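Side-chain contacts in DltD domain-containing protein (Beauveria bassiana, PDB 7D78), which probably acts as a polyketide thioesterase with an alpha/beta hydrolase fold that cyclises polyketide chains into medium-ring lactones: residues 198-201 / 202-206; 312-315 / 316-320. All blocks are in the same frame, centred on the assembly; numbering follows the deposited sequence.

Overall arrangement
The two contacts come one after the other along the chain and lie on opposite sides of its centre, with their centres 35 Å apart and their nearest atoms about 19 Å apart. Contact 1 (198-201 with 202-206) is a turn in the loop that runs from strand 190-191 to helix 210-220, beside helices 168-183 and 238-244. Contact 2 (312-315 with 316-320) belongs to helix 305-319, which packs on strands 127-133, 150-156 and 259-264 of the mixed eight-stranded sheet. They share no helix or strand: contact 1 shapes a loop on the side where a putative catalytic triad lies near Met204, whereas contact 2 finishes the last helix of the hydrolase core.

Contact 1: 198-201 / 202-206; sequences GENP and IGMAG
The carboxamide of Asn200 faces the backbone of Met204 and grips both the N-H and the carbonyl of this one residue, bracketing it through the peptide groups before and after it, while the two side chains cross at about a right angle. Its OD1 takes the N-H of Met204 at 3.0 Å, in the carbonyl plane and on a lone pair, and its ND2 gives a hydrogen to Met204 O at 3.2 Å, with that oxygen close to the amide plane. Both bonds are nearly straight. With CG placed between the backbone N and the carbonyl carbon (chi1 54°), the amide is turned back over the chain that follows it, and Met204 CG lies 3.4 Å from Asn200 ND2. Gly203 N adds a weak bond to OD1 and closes the type I turn from Asn200 to Gly203 on Asn200 O at 3.2 Å, standing above that carbonyl's plane. Ile202 brings CG1 to 3.8 Å from Asn200 OD1. An alanine in place of Asn200 would probably leave the N-H and carbonyl of Met204 without their mates and let the chain beyond the turn drift. The turn is buried against helix 238-244, whose Tyr239 touches Asn200, Pro201 and Ile202 and whose Leu242 meets Ile202. Helix 168-183 covers Pro201 and Ile202 through Gln174 and Ala171, and Met204 rests on Phe60 of a loop.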
loop_
_atom_site.group_PDB
_atom_site.type_symbol
_atom_site.label_atom_id
_atom_site.label_comp_id
_atom_site.label_asym_id
_atom_site.label_seq_id
_atom_site.Cartn_x
_atom_site.Cartn_y
_atom_site.Cartn_z
ATOM N N GLY A 198 12.435 -19.253 16.104
ATOM C CA GLY A 198 12.604 -17.846 15.788
ATOM C C GLY A 198 12.263 -17.466 14.366
ATOM O O GLY A 198 12.577 -16.344 13.943
ATOM N N GLU A 199 11.615 -18.352 13.617
ATOM C CA GLU A 199 11.453 -18.168 12.184
ATOM C C GLU A 199 10.022 -17.781 11.848
ATOM O O GLU A 199 9.097 -17.948 12.643
ATOM C CB GLU A 199 11.842 -19.444 11.426
ATOM C CG GLU A 199 13.306 -19.822 11.568
ATOM C CD GLU A 199 13.676 -21.051 10.749
ATOM O OE1 GLU A 199 12.916 -22.041 10.772
ATOM O OE2 GLU A 199 14.723 -21.021 10.073
ATOM N N ASN A 200 9.855 -17.296 10.625
ATOM C CA ASN A 200 8.538 -16.999 10.083
ATOM C C ASN A 200 8.629 -17.121 8.569
ATOM O O ASN A 200 9.733 -17.183 8.010
ATOM C CB ASN A 200 8.058 -15.606 10.520
ATOM C CG ASN A 200 9.051 -14.519 10.189
ATOM O OD1 ASN A 200 9.330 -14.259 9.021
ATOM N ND2 ASN A 200 9.588 -13.868 11.219
ATOM N N PRO A 201 7.483 -17.178 7.874
ATOM C CA PRO A 201 7.511 -17.558 6.450
ATOM C C PRO A 201 8.256 -16.606 5.537
ATOM O O PRO A 201 8.719 -17.041 4.472
ATOM C CB PRO A 201 6.022 -17.625 6.082
ATOM C CG PRO A 201 5.360 -18.004 7.353
ATOM C CD PRO A 201 6.108 -17.219 8.408
ATOM N N ILE A 202 8.363 -15.316 5.869
ATOM C CA ILE A 202 9.033 -14.392 4.950
ATOM C C ILE A 202 10.459 -14.074 5.379
ATOM O O ILE A 202 11.196 -13.430 4.613
ATOM C CB ILE A 202 8.232 -13.082 4.761
ATOM C CG1 ILE A 202 8.202 -12.259 6.044
ATOM C CG2 ILE A 202 6.800 -13.375 4.286
ATOM C CD1 ILE A 202 7.552 -10.863 5.855
ATOM N N GLY A 203 10.871 -14.505 6.568
ATOM C CA GLY A 203 12.221 -14.237 7.038
ATOM C C GLY A 203 12.439 -12.867 7.648
ATOM O O GLY A 203 13.547 -12.328 7.554
ATOM N N MET A 204 11.428 -12.289 8.297
ATOM C CA MET A 204 11.552 -10.916 8.773
ATOM C C MET A 204 12.133 -10.871 10.180
ATOM O O MET A 204 12.012 -11.825 10.955
ATOM C CB MET A 204 10.192 -10.205 8.759
ATOM C CG MET A 204 9.138 -10.827 9.671
ATOM S SD MET A 204 7.615 -9.828 9.839
ATOM C CE MET A 204 8.175 -8.590 11.005
ATOM N N ALA A 205 12.776 -9.743 10.492
ATOM C CA ALA A 205 13.085 -9.343 11.871
ATOM C C ALA A 205 13.948 -10.374 12.596
ATOM O O ALA A 205 13.701 -10.710 13.757
ATOM C CB ALA A 205 11.809 -9.059 12.664
ATOM N N GLY A 206 14.974 -10.873 11.915
ATOM C CA GLY A 206 15.920 -11.779 12.532
ATOM C C GLY A 206 15.611 -13.244 12.361
ATOM O O GLY A 206 16.295 -14.076 12.972
#

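Contact 2: 312-315 / 316-320; sequences MTEF and IRENV
Phe315 and Asn319, one helical turn apart, meet through both backbone and side chain. Among the hydrogen bonds, Phe315 O accepts two: Asn319 N at 3.1 Å and Asn319 ND2 at 2.8 Å, which arrive from opposite faces of the carbonyl plane. Further up the helix, Ile316 N, Arg317 N and Glu318 N bond to the carbonyls of Met312, Thr313 and Glu314 respectively.

The amide nitrogen also makes an aromatic contact. Asn319 ND2 sits 3.2 Å above the plane of the Phe315 ring, over its centre, with ring and amide planes 48° apart. Phe315 CG lies anti to the backbone N (chi1 179°), which sets the ring's face beneath that nitrogen, and the bond to Phe315 O holds the nitrogen there.

Of the charged groups, Glu314 and Glu318 run side by side with their OE1 atoms 3.2 Å apart, a pairing of like charges on the exposed side that may raise the proton affinity of one carboxylate. Arg317 lies alongside Thr313, its NH2 3.7 Å from Thr313 CB, while Thr313 OG1 bonds to Gln78 OE1 and Asp310 O.

Apolar packing turns inward: Met312, Phe315 and Ile316 reach strands 127-133, 150-156 and 259-264. An amphipathic helix laid on the central sheet in this way is typical of the alpha/beta hydrolase fold.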
loop_
_atom_site.group_PDB
_atom_site.type_symbol
_atom_site.label_atom_id
_atom_site.label_comp_id
_atom_site.label_asym_id
_atom_site.label_seq_id
_atom_site.Cartn_x
_atom_site.Cartn_y
_atom_site.Cartn_z
ATOM N N MET A 312 15.596 12.325 23.765
ATOM C CA MET A 312 14.393 12.488 22.953
ATOM C C MET A 312 13.657 13.770 23.313
ATOM O O MET A 312 13.334 14.577 22.437
ATOM C CB MET A 312 13.473 11.280 23.126
ATOM C CG MET A 312 14.071 9.973 22.665
ATOM S SD MET A 312 13.039 8.559 23.119
ATOM C CE MET A 312 13.919 7.291 22.263
ATOM N N THR A 313 13.391 13.983 24.606
ATOM C CA THR A 313 12.665 15.181 25.014
ATOM C C THR A 313 13.445 16.442 24.701
ATOM O O THR A 313 12.844 17.485 24.421
ATOM C CB THR A 313 12.336 15.135 26.503
ATOM O OG1 THR A 313 13.531 14.888 27.254
ATOM C CG2 THR A 313 11.343 14.036 26.768
ATOM N N GLU A 314 14.776 16.378 24.769
ATOM C CA GLU A 314 15.582 17.530 24.384
ATOM C C GLU A 314 15.411 17.827 22.899
ATOM O O GLU A 314 15.196 18.981 22.509
ATOM C CB GLU A 314 17.052 17.291 24.734
ATOM C CG GLU A 314 17.974 18.459 24.382
ATOM C CD GLU A 314 19.440 18.046 24.270
ATOM O OE1 GLU A 314 20.307 18.944 24.167
ATOM O OE2 GLU A 314 19.732 16.827 24.285
ATOM N N PHE A 315 15.479 16.788 22.054
ATOM C CA PHE A 315 15.305 16.988 20.615
ATOM C C PHE A 315 13.919 17.543 20.299
ATOM O O PHE A 315 13.775 18.448 19.471
ATOM C CB PHE A 315 15.546 15.672 19.867
ATOM C CG PHE A 315 15.360 15.772 18.377
ATOM C CD1 PHE A 315 16.415 16.150 17.560
ATOM C CD2 PHE A 315 14.132 15.476 17.790
ATOM C CE1 PHE A 315 16.254 16.249 16.186
ATOM C CE2 PHE A 315 13.956 15.574 16.406
ATOM C CZ PHE A 315 15.016 15.955 15.606
ATOM N N ILE A 316 12.886 17.017 20.950
ATOM C CA ILE A 316 11.535 17.512 20.708
ATOM C C ILE A 316 11.406 18.958 21.179
ATOM O O ILE A 316 10.868 19.816 20.468
ATOM C CB ILE A 316 10.505 16.592 21.389
ATOM C CG1 ILE A 316 10.616 15.178 20.812
ATOM C CG2 ILE A 316 9.099 17.134 21.211
ATOM C CD1 ILE A 316 9.794 14.125 21.544
ATOM N N ARG A 317 11.922 19.254 22.377
ATOM C CA ARG A 317 11.860 20.615 22.903
ATOM C C ARG A 317 12.529 21.602 21.958
ATOM O O ARG A 317 12.014 22.702 21.724
ATOM C CB ARG A 317 12.515 20.673 24.285
ATOM C CG ARG A 317 11.630 21.257 25.373
ATOM C CD ARG A 317 12.381 21.409 26.695
ATOM N NE ARG A 317 12.726 20.118 27.281
ATOM C CZ ARG A 317 11.908 19.399 28.044
ATOM N NH1 ARG A 317 10.684 19.844 28.316
ATOM N NH2 ARG A 317 12.310 18.236 28.534
ATOM N N GLU A 318 13.672 21.225 21.392
ATOM C CA GLU A 318 14.404 22.157 20.544
ATOM C C GLU A 318 13.666 22.420 19.238
ATOM O O GLU A 318 13.642 23.555 18.754
ATOM C CB GLU A 318 15.807 21.622 20.261
ATOM C CG GLU A 318 16.777 21.797 21.418
ATOM C CD GLU A 318 18.193 21.378 21.061
ATOM O OE1 GLU A 318 18.870 20.769 21.920
ATOM O OE2 GLU A 318 18.628 21.663 19.924
ATOM N N ASN A 319 13.039 21.392 18.666
ATOM C CA ASN A 319 12.501 21.485 17.315
ATOM C C ASN A 319 10.996 21.717 17.250
ATOM O O ASN A 319 10.502 22.145 16.204
ATOM C CB ASN A 319 12.854 20.216 16.538
ATOM C CG ASN A 319 14.332 20.089 16.322
ATOM O OD1 ASN A 319 14.898 20.824 15.523
ATOM N ND2 ASN A 319 14.979 19.171 17.048
ATOM N N VAL A 320 10.262 21.450 18.325
ATOM C CA VAL A 320 8.817 21.636 18.338
ATOM C C VAL A 320 8.476 22.765 19.305
ATOM O O VAL A 320 7.994 22.528 20.421
ATOM C CB VAL A 320 8.111 20.317 18.704
ATOM C CG1 VAL A 320 6.615 20.435 18.524
ATOM C CG2 VAL A 320 8.630 19.200 17.814
#